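Local coordinates for extracellular solute-binding protein family 1 (Kribbella flavida, PDB 5IXP), which probably binds a small solute, most likely a carbohydrate or similar nutrient, outside the cell and hands it to an ABC transporter, at residues R90-K95 against T111-E116; P115-Y120 against K337-R342; N360-E365 against R386-A391. One frame throughout, in Å; residues are numbered along the deposited sequence.

Contact 1: residues R90-K95 against T111-E116; sequences RWLDWK and TDIGPE. With FMT (formic acid), chain B.
In the buried interior of this periplasmic-binding-protein fold, the turn into helix 93-98 packs on the long strand 108-121, which pairs antiparallel with strand 269-276 and others of the mixed sheet. One lysine reaches the strand backbone, and one isoleucine receives the apolar side chains. Lys95 leaves its helix with CG anti to the backbone N (chi1 -178°), bends once at chi2 (74°) and then runs out straight, so that NZ meets the carbonyl of Asp112 nearly along the C=O axis at 2.7 Å from Asp112 O. The same ammonium also bonds Ser273 O on the neighbouring strand and lies against the Tyr274 ring as a cation-pi pair, which probably offsets the cost of burying its charge. Ile113 sits with CG1 in the crowded position between N and carbonyl carbon. Its CG2 lies 3.6 Å from Lys95 CD and, approached obliquely by the indole, 3.5 Å from Trp94 CH2. Its CD1 reaches Leu92 CD1 at 3.7 Å, the two side chains crossing at about a right angle. Leu92, at the N-cap position, also lays CB over one face of the Trp94 ring, whose NE1 is held by Ala343 O. At the outer end, Arg90 rests CD on a face of Trp91 and grips a formate, probably from the crystallisation liquor, through two bonds at its edge: NE to FMT O2 at 2.9 Å and NH1 to FMT O1 at 3.0 Å. An alanine here removes the guanidinium and CD, and would probably leave Trp91 without that cover and the loop without its tie to Ala292 O. The whole is a helix-on-sheet packing, with a lysine buried against strand carbonyls, in a solute-binding protein fold.

Contact 2: residues P115-Y120 against K337-R342; sequences PEAICY and KIFVNR
Phe339 and Arg342, one helical turn apart, straddle strand 115-120 at its Pro115 end, where helical segment 337-342 crosses it at 115°. Phe339 has CG anti to the carbonyl carbon (chi1 -74°), which brings the ring edge, not its face, to the carbonyl of Pro115: CD1 stands 3.2 Å from Pro115 O. The pyrrolidine and the phenyl cross at about a right angle, with Pro115 CG 4.1 Å from Phe339 CD1. Farther along the strand, Ala117 CB approaches Phe339 CE1 obliquely at 3.9 Å, while Ile338 CG2 lies over one ring face. Arg342 starts with the same chi1 setting but folds at chi2 and again at chi3, drawing its aliphatic part along the strand. CD lies 3.1 Å from Glu116 O and also touches Ala117, while CB faces Pro115 CB. Beyond CD the guanidinium keeps Glu116 O near its edge, while NE makes a salt bridge with Asp261 OD1 and NH2 bonds Gly266 O. A water completes the corner by donating to Glu116 O at 2.8 Å and to Arg342 O, and accepting from Arg342 NH2. With no direct hydrogen bond between the segments, strand and helix are joined by packing and this one water, and the arginine's charge, probably balanced by Asp261, is not what binds them.

Contact 3: residues N360-E365 against R386-A391; sequences NQVFTE and READKA
Val362 points at the facing helix, and its rotamer decides what it touches. With chi1 at -38°, CG1 is anti to the carbonyl carbon and CG2 takes the crowded position between the backbone N and the carbonyl carbon. CG2 presses on the next helix at Ala388, 3.6 Å from its N and 3.7 Å from its CB, while CG1 reaches more loosely to Ala391 CB. Glu387 leaves with CG anti to its carbonyl carbon (chi1 -61°) and runs out extended alongside Val362 but pointed the other way; its CB lies 3.9 Å from Val362 CB. Phe363, CG likewise anti to the carbonyl carbon, brings CE2 obliquely to Ala388 CB at 3.6 Å, so this one methyl is touched by both valine and phenylalanine. The polar side of the contact carries two waters. One lies between Glu387 OE1 and Val362 O, another between Glu387 OE1 and Glu365 OE1; these OE1 atoms are 4.6 Å apart, and the waters probably ease the repulsion of two like charges. Glu387 OE2 turns to Gln383. Gln361 NE2 bonds Glu365 OE2 from above the carboxylate plane. Segments 360-365 and 386-391 run at 164° with axes 8.7 Å apart; they lie on helices 356-371 and 377-392, with the Phe363 ring meeting Tyr182 and helix 167-175 lying against Thr364 at the back of the first helix.

Contacts 1 and 2 are both buried and both lean on strand 108-121, sharing Pro115 and Glu116; their centres are 13 Å apart. Contact 3 is only partly buried and stands apart, with centres 28 and 31 Å from the other two, in the pair of helices that ends the chain. Place shows in the chemistry. In the interior, the lysine of contact 1 bonds a strand carbonyl directly, whereas contact 2 is mainly apolar packing, with one water between the backbones and the arginine paired to an outside aspartate. Contact 3 pairs helix with helix, valine, phenylalanine and alanine inside and carboxylates with waters between them at its polar side.

Contact 1: residues R90-K95 against T111-E116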
loop_
_atom_site.group_PDB
_atom_site.type_symbol
_atom_site.label_atom_id
_atom_site.label_comp_id
_atom_site.label_asym_id
_atom_site.label_seq_id
_atom_site.Cartn_x
_atom_site.Cartn_y
_atom_site.Cartn_z
ATOM N N ARG A 90 -12.813 1.355 -15.641
ATOM C CA ARG A 90 -13.410 0.836 -14.413
ATOM C C ARG A 90 -12.586 1.217 -13.191
ATOM O O ARG A 90 -13.144 1.485 -12.118
ATOM C CB ARG A 90 -13.537 -0.693 -14.533
ATOM C CG ARG A 90 -13.647 -1.443 -13.234
ATOM C CD ARG A 90 -13.296 -2.927 -13.403
ATOM N NE ARG A 90 -14.316 -3.667 -14.146
ATOM C CZ ARG A 90 -14.298 -4.984 -14.324
ATOM N NH1 ARG A 90 -15.274 -5.574 -14.999
ATOM N NH2 ARG A 90 -13.304 -5.713 -13.816
ATOM N N TRP A 91 -11.264 1.256 -13.333
ATOM C CA TRP A 91 -10.343 1.450 -12.222
ATOM C C TRP A 91 -9.834 2.887 -12.156
ATOM O O TRP A 91 -9.809 3.609 -13.155
ATOM C CB TRP A 91 -9.138 0.519 -12.353
ATOM C CG TRP A 91 -9.388 -0.942 -12.081
ATOM C CD1 TRP A 91 -9.393 -1.561 -10.861
ATOM C CD2 TRP A 91 -9.621 -1.966 -13.051
ATOM N NE1 TRP A 91 -9.637 -2.908 -11.011
ATOM C CE2 TRP A 91 -9.772 -3.184 -12.347
ATOM C CE3 TRP A 91 -9.712 -1.975 -14.445
ATOM C CZ2 TRP A 91 -10.029 -4.395 -12.991
ATOM C CZ3 TRP A 91 -9.963 -3.188 -15.090
ATOM C CH2 TRP A 91 -10.120 -4.380 -14.358
ATOM N N LEU A 92 -9.408 3.283 -10.953
ATOM C CA LEU A 92 -8.541 4.444 -10.805
ATOM C C LEU A 92 -7.357 4.318 -11.754
ATOM O O LEU A 92 -6.761 3.244 -11.879
ATOM C CB LEU A 92 -8.046 4.549 -9.360
ATOM C CG LEU A 92 -9.127 4.849 -8.324
ATOM C CD1 LEU A 92 -8.665 4.447 -6.945
ATOM C CD2 LEU A 92 -9.501 6.348 -8.371
ATOM N N ASP A 93 -7.021 5.418 -12.431
ATOM C CA ASP A 93 -5.976 5.345 -13.451
ATOM C C ASP A 93 -4.642 4.884 -12.863
ATOM O O ASP A 93 -3.918 4.100 -13.492
ATOM C CB ASP A 93 -5.832 6.690 -14.174
ATOM C CG ASP A 93 -5.640 7.881 -13.224
ATOM O OD1 ASP A 93 -5.515 9.017 -13.746
ATOM O OD2 ASP A 93 -5.621 7.711 -11.979
ATOM N N TRP A 94 -4.313 5.323 -11.645
ATOM C CA TRP A 94 -3.045 4.901 -11.051
ATOM C C TRP A 94 -3.038 3.413 -10.700
ATOM O O TRP A 94 -1.970 2.785 -10.704
ATOM C CB TRP A 94 -2.717 5.747 -9.817
ATOM C CG TRP A 94 -3.752 5.787 -8.716
ATOM C CD1 TRP A 94 -4.733 6.729 -8.543
ATOM C CD2 TRP A 94 -3.859 4.891 -7.602
ATOM N NE1 TRP A 94 -5.461 6.456 -7.410
ATOM C CE2 TRP A 94 -4.941 5.337 -6.809
ATOM C CE3 TRP A 94 -3.150 3.753 -7.202
ATOM C CZ2 TRP A 94 -5.329 4.691 -5.642
ATOM C CZ3 TRP A 94 -3.532 3.112 -6.033
ATOM C CH2 TRP A 94 -4.615 3.583 -5.267
ATOM N N LYS A 95 -4.199 2.832 -10.392
ATOM C CA LYS A 95 -4.244 1.395 -10.149
ATOM C C LYS A 95 -3.913 0.622 -11.420
ATOM O O LYS A 95 -3.138 -0.340 -11.384
ATOM C CB LYS A 95 -5.620 0.988 -9.606
ATOM C CG LYS A 95 -5.749 -0.516 -9.263
ATOM C CD LYS A 95 -4.998 -0.861 -7.980
ATOM C CE LYS A 95 -5.192 -2.332 -7.589
ATOM N NZ LYS A 95 -4.494 -2.701 -6.306
ATOM N N THR A 111 -7.404 -5.453 -7.582
ATOM C CA THR A 111 -8.358 -5.804 -6.540
ATOM C C THR A 111 -8.496 -4.618 -5.591
ATOM O O THR A 111 -9.030 -3.582 -5.998
ATOM C CB THR A 111 -7.944 -7.093 -5.812
ATOM O OG1 THR A 111 -6.727 -6.890 -5.082
ATOM C CG2 THR A 111 -7.731 -8.223 -6.830
ATOM N N ASP A 112 -8.029 -4.728 -4.344
ATOM C CA ASP A 112 -8.240 -3.638 -3.397
ATOM C C ASP A 112 -7.067 -2.646 -3.419
ATOM O O ASP A 112 -6.085 -2.812 -4.154
ATOM C CB ASP A 112 -8.484 -4.195 -1.992
ATOM C CG ASP A 112 -7.287 -4.967 -1.437
ATOM O OD1 ASP A 112 -6.409 -5.383 -2.221
ATOM O OD2 ASP A 112 -7.231 -5.169 -0.201
ATOM N N ILE A 113 -7.183 -1.579 -2.616
ATOM C CA ILE A 113 -6.133 -0.573 -2.464
ATOM C C ILE A 113 -6.026 -0.175 -0.996
ATOM O O ILE A 113 -6.884 -0.499 -0.173
ATOM C CB ILE A 113 -6.380 0.688 -3.328
ATOM C CG1 ILE A 113 -7.842 1.155 -3.223
ATOM C CG2 ILE A 113 -5.961 0.438 -4.778
ATOM C CD1 ILE A 113 -8.069 2.583 -3.793
ATOM N N GLY A 114 -4.964 0.568 -0.680
ATOM C CA GLY A 114 -4.781 1.115 0.645
ATOM C C GLY A 114 -4.610 2.620 0.612
ATOM O O GLY A 114 -3.540 3.151 0.938
ATOM N N PRO A 115 -5.654 3.348 0.207
ATOM C CA PRO A 115 -5.537 4.814 0.171
ATOM C C PRO A 115 -5.303 5.354 1.572
ATOM O O PRO A 115 -5.894 4.882 2.545
ATOM C CB PRO A 115 -6.886 5.263 -0.397
ATOM C CG PRO A 115 -7.838 4.204 0.073
ATOM C CD PRO A 115 -7.040 2.902 -0.036
ATOM N N GLU A 116 -4.409 6.333 1.679
ATOM C CA GLU A 116 -3.865 6.724 2.969
ATOM C C GLU A 116 -4.411 8.055 3.458
ATOM O O GLU A 116 -4.536 9.014 2.690
ATOM C CB GLU A 116 -2.347 6.806 2.910
ATOM C CG GLU A 116 -1.700 5.439 2.687
ATOM C CD GLU A 116 -0.211 5.540 2.607
ATOM O OE1 GLU A 116 0.300 5.991 1.564
ATOM O OE2 GLU A 116 0.446 5.178 3.595
HETATM C C FMT B . -17.357 -2.957 -15.599
HETATM O O1 FMT B . -17.821 -4.067 -15.351
HETATM O O2 FMT B . -16.798 -2.249 -14.765
#

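Contact 2: residues P115-Y120 against K337-R342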
loop_
_atom_site.group_PDB
_atom_site.type_symbol
_atom_site.label_atom_id
_atom_site.label_comp_id
_atom_site.label_asym_id
_atom_site.label_seq_id
_atom_site.Cartn_x
_atom_site.Cartn_y
_atom_site.Cartn_z
ATOM N N PRO A 115 -5.654 3.348 0.207
ATOM C CA PRO A 115 -5.537 4.814 0.171
ATOM C C PRO A 115 -5.303 5.354 1.572
ATOM O O PRO A 115 -5.894 4.882 2.545
ATOM C CB PRO A 115 -6.886 5.263 -0.397
ATOM C CG PRO A 115 -7.838 4.204 0.073
ATOM C CD PRO A 115 -7.040 2.902 -0.036
ATOM N N GLU A 116 -4.409 6.333 1.679
ATOM C CA GLU A 116 -3.865 6.724 2.969
ATOM C C GLU A 116 -4.411 8.055 3.458
ATOM O O GLU A 116 -4.536 9.014 2.690
ATOM C CB GLU A 116 -2.347 6.806 2.910
ATOM C CG GLU A 116 -1.700 5.439 2.687
ATOM C CD GLU A 116 -0.211 5.540 2.607
ATOM O OE1 GLU A 116 0.300 5.991 1.564
ATOM O OE2 GLU A 116 0.446 5.178 3.595
ATOM N N ALA A 117 -4.691 8.108 4.753
ATOM C CA ALA A 117 -5.017 9.339 5.457
ATOM C C ALA A 117 -3.969 9.544 6.550
ATOM O O ALA A 117 -2.975 8.822 6.619
ATOM C CB ALA A 117 -6.438 9.273 6.018
ATOM N N ILE A 118 -4.185 10.538 7.407
ATOM C CA ILE A 118 -3.404 10.675 8.632
ATOM C C ILE A 118 -4.313 10.345 9.804
ATOM O O ILE A 118 -5.306 11.043 10.042
ATOM C CB ILE A 118 -2.793 12.077 8.798
ATOM C CG1 ILE A 118 -1.826 12.418 7.649
ATOM C CG2 ILE A 118 -2.063 12.158 10.130
ATOM C CD1 ILE A 118 -0.608 11.478 7.529
ATOM N N CYS A 119 -4.011 9.267 10.512
ATOM C CA CYS A 119 -4.689 9.062 11.778
ATOM C C CYS A 119 -3.890 9.743 12.880
ATOM O O CYS A 119 -2.692 10.011 12.744
ATOM C CB CYS A 119 -4.888 7.574 12.084
ATOM S SG CYS A 119 -3.388 6.576 12.140
ATOM N N TYR A 120 -4.575 10.058 13.968
ATOM C CA TYR A 120 -3.929 10.839 15.021
ATOM C C TYR A 120 -4.584 10.614 16.376
ATOM O O TYR A 120 -5.760 10.252 16.482
ATOM C CB TYR A 120 -3.920 12.343 14.693
ATOM C CG TYR A 120 -5.299 12.968 14.593
ATOM C CD1 TYR A 120 -6.049 12.862 13.422
ATOM C CD2 TYR A 120 -5.846 13.673 15.664
ATOM C CE1 TYR A 120 -7.311 13.432 13.325
ATOM C CE2 TYR A 120 -7.109 14.250 15.578
ATOM C CZ TYR A 120 -7.838 14.122 14.403
ATOM O OH TYR A 120 -9.092 14.683 14.300
ATOM N N LYS A 337 -16.450 7.934 3.313
ATOM C CA LYS A 337 -16.265 9.146 2.526
ATOM C C LYS A 337 -14.811 9.598 2.549
ATOM O O LYS A 337 -14.279 10.049 1.527
ATOM C CB LYS A 337 -17.187 10.244 3.045
ATOM C CG LYS A 337 -18.660 9.957 2.808
ATOM C CD LYS A 337 -19.523 10.999 3.471
ATOM C CE LYS A 337 -20.988 10.780 3.149
ATOM N NZ LYS A 337 -21.806 11.798 3.850
ATOM N N ILE A 338 -14.147 9.470 3.698
ATOM C CA ILE A 338 -12.760 9.915 3.797
ATOM C C ILE A 338 -11.887 9.132 2.824
ATOM O O ILE A 338 -11.123 9.708 2.042
ATOM C CB ILE A 338 -12.254 9.784 5.243
ATOM C CG1 ILE A 338 -12.895 10.856 6.135
ATOM C CG2 ILE A 338 -10.728 9.888 5.283
ATOM C CD1 ILE A 338 -12.811 10.540 7.624
ATOM N N PHE A 339 -12.007 7.805 2.827
ATOM C CA PHE A 339 -11.075 7.045 2.006
ATOM C C PHE A 339 -11.452 7.040 0.529
ATOM O O PHE A 339 -10.572 6.817 -0.314
ATOM C CB PHE A 339 -10.909 5.643 2.595
ATOM C CG PHE A 339 -10.087 5.656 3.845
ATOM C CD1 PHE A 339 -8.707 5.820 3.771
ATOM C CD2 PHE A 339 -10.683 5.598 5.094
ATOM C CE1 PHE A 339 -7.936 5.876 4.925
ATOM C CE2 PHE A 339 -9.919 5.660 6.236
ATOM C CZ PHE A 339 -8.544 5.796 6.150
ATOM N N VAL A 340 -12.704 7.352 0.181
ATOM C CA VAL A 340 -13.004 7.693 -1.211
ATOM C C VAL A 340 -12.193 8.913 -1.629
ATOM O O VAL A 340 -11.516 8.909 -2.666
ATOM C CB VAL A 340 -14.513 7.921 -1.408
ATOM C CG1 VAL A 340 -14.772 8.623 -2.735
ATOM C CG2 VAL A 340 -15.252 6.593 -1.358
ATOM N N ASN A 341 -12.256 9.980 -0.827
ATOM C CA ASN A 341 -11.459 11.169 -1.120
ATOM C C ASN A 341 -9.974 10.840 -1.189
ATOM O O ASN A 341 -9.267 11.317 -2.085
ATOM C CB ASN A 341 -11.702 12.249 -0.066
ATOM C CG ASN A 341 -13.088 12.839 -0.146
ATOM O OD1 ASN A 341 -13.762 12.736 -1.171
ATOM N ND2 ASN A 341 -13.517 13.487 0.936
ATOM N N ARG A 342 -9.482 10.025 -0.251
ATOM C CA ARG A 342 -8.054 9.708 -0.240
ATOM C C ARG A 342 -7.657 8.913 -1.478
ATOM O O ARG A 342 -6.578 9.128 -2.037
ATOM C CB ARG A 342 -7.675 8.946 1.036
ATOM C CG ARG A 342 -7.925 9.717 2.341
ATOM C CD ARG A 342 -7.013 10.936 2.504
ATOM N NE ARG A 342 -7.547 12.165 1.915
ATOM C CZ ARG A 342 -6.919 12.888 0.984
ATOM N NH1 ARG A 342 -7.473 14.001 0.525
ATOM N NH2 ARG A 342 -5.732 12.511 0.516
HETATM O O HOH W 1 -4.453 9.738 0.027
#

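Contact 3: residues N360-E365 against R386-A391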
loop_
_atom_site.group_PDB
_atom_site.type_symbol
_atom_site.label_atom_id
_atom_site.label_comp_id
_atom_site.label_asym_id
_atom_site.label_seq_id
_atom_site.Cartn_x
_atom_site.Cartn_y
_atom_site.Cartn_z
ATOM N N ASN A 360 15.197 -0.433 -2.485
ATOM C CA ASN A 360 14.537 0.248 -1.380
ATOM C C ASN A 360 14.941 -0.344 -0.037
ATOM O O ASN A 360 15.054 0.388 0.952
ATOM C CB ASN A 360 13.021 0.194 -1.545
ATOM C CG ASN A 360 12.321 1.099 -0.566
ATOM O OD1 ASN A 360 12.590 2.296 -0.536
ATOM N ND2 ASN A 360 11.423 0.535 0.249
ATOM N N GLN A 361 15.181 -1.657 0.008
ATOM C CA GLN A 361 15.543 -2.314 1.260
ATOM C C GLN A 361 16.853 -1.769 1.820
ATOM O O GLN A 361 16.992 -1.601 3.037
ATOM C CB GLN A 361 15.633 -3.827 1.040
ATOM C CG GLN A 361 15.836 -4.632 2.309
ATOM C CD GLN A 361 15.837 -6.134 2.067
ATOM O OE1 GLN A 361 14.988 -6.667 1.346
ATOM N NE2 GLN A 361 16.795 -6.825 2.671
ATOM N N VAL A 362 17.828 -1.482 0.956
ATOM C CA VAL A 362 19.097 -0.966 1.467
ATOM C C VAL A 362 18.912 0.453 1.995
ATOM O O VAL A 362 19.517 0.830 3.007
ATOM C CB VAL A 362 20.232 -1.064 0.423
ATOM C CG1 VAL A 362 20.137 -2.352 -0.385
ATOM C CG2 VAL A 362 20.311 0.157 -0.471
ATOM N N PHE A 363 18.040 1.251 1.359
ATOM C CA PHE A 363 17.797 2.601 1.860
ATOM C C PHE A 363 17.053 2.572 3.188
ATOM O O PHE A 363 17.372 3.347 4.100
ATOM C CB PHE A 363 17.027 3.435 0.833
ATOM C CG PHE A 363 17.894 4.002 -0.255
ATOM C CD1 PHE A 363 18.591 5.187 -0.055
ATOM C CD2 PHE A 363 18.023 3.345 -1.471
ATOM C CE1 PHE A 363 19.394 5.715 -1.048
ATOM C CE2 PHE A 363 18.825 3.866 -2.473
ATOM C CZ PHE A 363 19.513 5.057 -2.260
ATOM N N THR A 364 16.059 1.691 3.329
ATOM C CA THR A 364 15.310 1.679 4.579
ATOM C C THR A 364 16.131 1.079 5.712
ATOM O O THR A 364 16.004 1.517 6.862
ATOM C CB THR A 364 13.978 0.929 4.424
ATOM O OG1 THR A 364 14.207 -0.419 3.996
ATOM C CG2 THR A 364 13.076 1.641 3.417
ATOM N N GLU A 365 16.984 0.091 5.413
ATOM C CA GLU A 365 17.893 -0.411 6.440
ATOM C C GLU A 365 18.810 0.702 6.920
ATOM O O GLU A 365 19.022 0.866 8.129
ATOM C CB GLU A 365 18.716 -1.596 5.911
ATOM C CG GLU A 365 17.901 -2.883 5.764
ATOM C CD GLU A 365 18.666 -4.020 5.107
ATOM O OE1 GLU A 365 19.840 -3.823 4.729
ATOM O OE2 GLU A 365 18.084 -5.118 4.963
ATOM N N ARG A 386 26.262 2.803 -1.840
ATOM C CA ARG A 386 27.103 1.669 -2.223
ATOM C C ARG A 386 26.277 0.407 -2.407
ATOM O O ARG A 386 26.419 -0.305 -3.409
ATOM C CB ARG A 386 28.187 1.414 -1.173
ATOM C CG ARG A 386 29.355 2.366 -1.194
ATOM C CD ARG A 386 30.538 1.805 -0.381
ATOM N NE ARG A 386 30.157 1.396 0.973
ATOM C CZ ARG A 386 30.084 2.230 2.008
ATOM N NH1 ARG A 386 30.349 3.520 1.839
ATOM N NH2 ARG A 386 29.737 1.780 3.209
ATOM N N GLU A 387 25.422 0.099 -1.432
ATOM C CA GLU A 387 24.660 -1.139 -1.482
ATOM C C GLU A 387 23.588 -1.098 -2.560
ATOM O O GLU A 387 23.302 -2.130 -3.180
ATOM C CB GLU A 387 24.057 -1.420 -0.111
ATOM C CG GLU A 387 25.140 -1.581 0.947
ATOM C CD GLU A 387 24.602 -1.936 2.310
ATOM O OE1 GLU A 387 23.380 -1.820 2.532
ATOM O OE2 GLU A 387 25.411 -2.337 3.167
ATOM N N ALA A 388 22.999 0.075 -2.807
ATOM C CA ALA A 388 21.983 0.191 -3.848
ATOM C C ALA A 388 22.580 -0.039 -5.228
ATOM O O ALA A 388 21.936 -0.634 -6.100
ATOM C CB ALA A 388 21.306 1.562 -3.778
ATOM N N ASP A 389 23.806 0.437 -5.449
ATOM C CA ASP A 389 24.462 0.191 -6.726
ATOM C C ASP A 389 24.611 -1.302 -6.971
ATOM O O ASP A 389 24.322 -1.792 -8.070
ATOM C CB ASP A 389 25.821 0.884 -6.751
ATOM C CG ASP A 389 26.167 1.414 -8.111
ATOM O OD1 ASP A 389 27.080 0.854 -8.752
ATOM O OD2 ASP A 389 25.515 2.389 -8.541
ATOM N N LYS A 390 25.031 -2.046 -5.943
ATOM C CA LYS A 390 25.137 -3.494 -6.063
ATOM C C LYS A 390 23.765 -4.123 -6.257
ATOM O O LYS A 390 23.587 -4.989 -7.120
ATOM C CB LYS A 390 25.835 -4.073 -4.830
ATOM N N ALA A 391 22.778 -3.690 -5.463
ATOM C CA ALA A 391 21.425 -4.228 -5.591
ATOM C C ALA A 391 20.871 -4.015 -6.993
ATOM O O ALA A 391 20.247 -4.917 -7.567
ATOM C CB ALA A 391 20.501 -3.588 -4.555
HETATM O O HOH W 2 22.238 0.277 3.765
HETATM O O HOH W 3 22.295 -2.550 5.022
#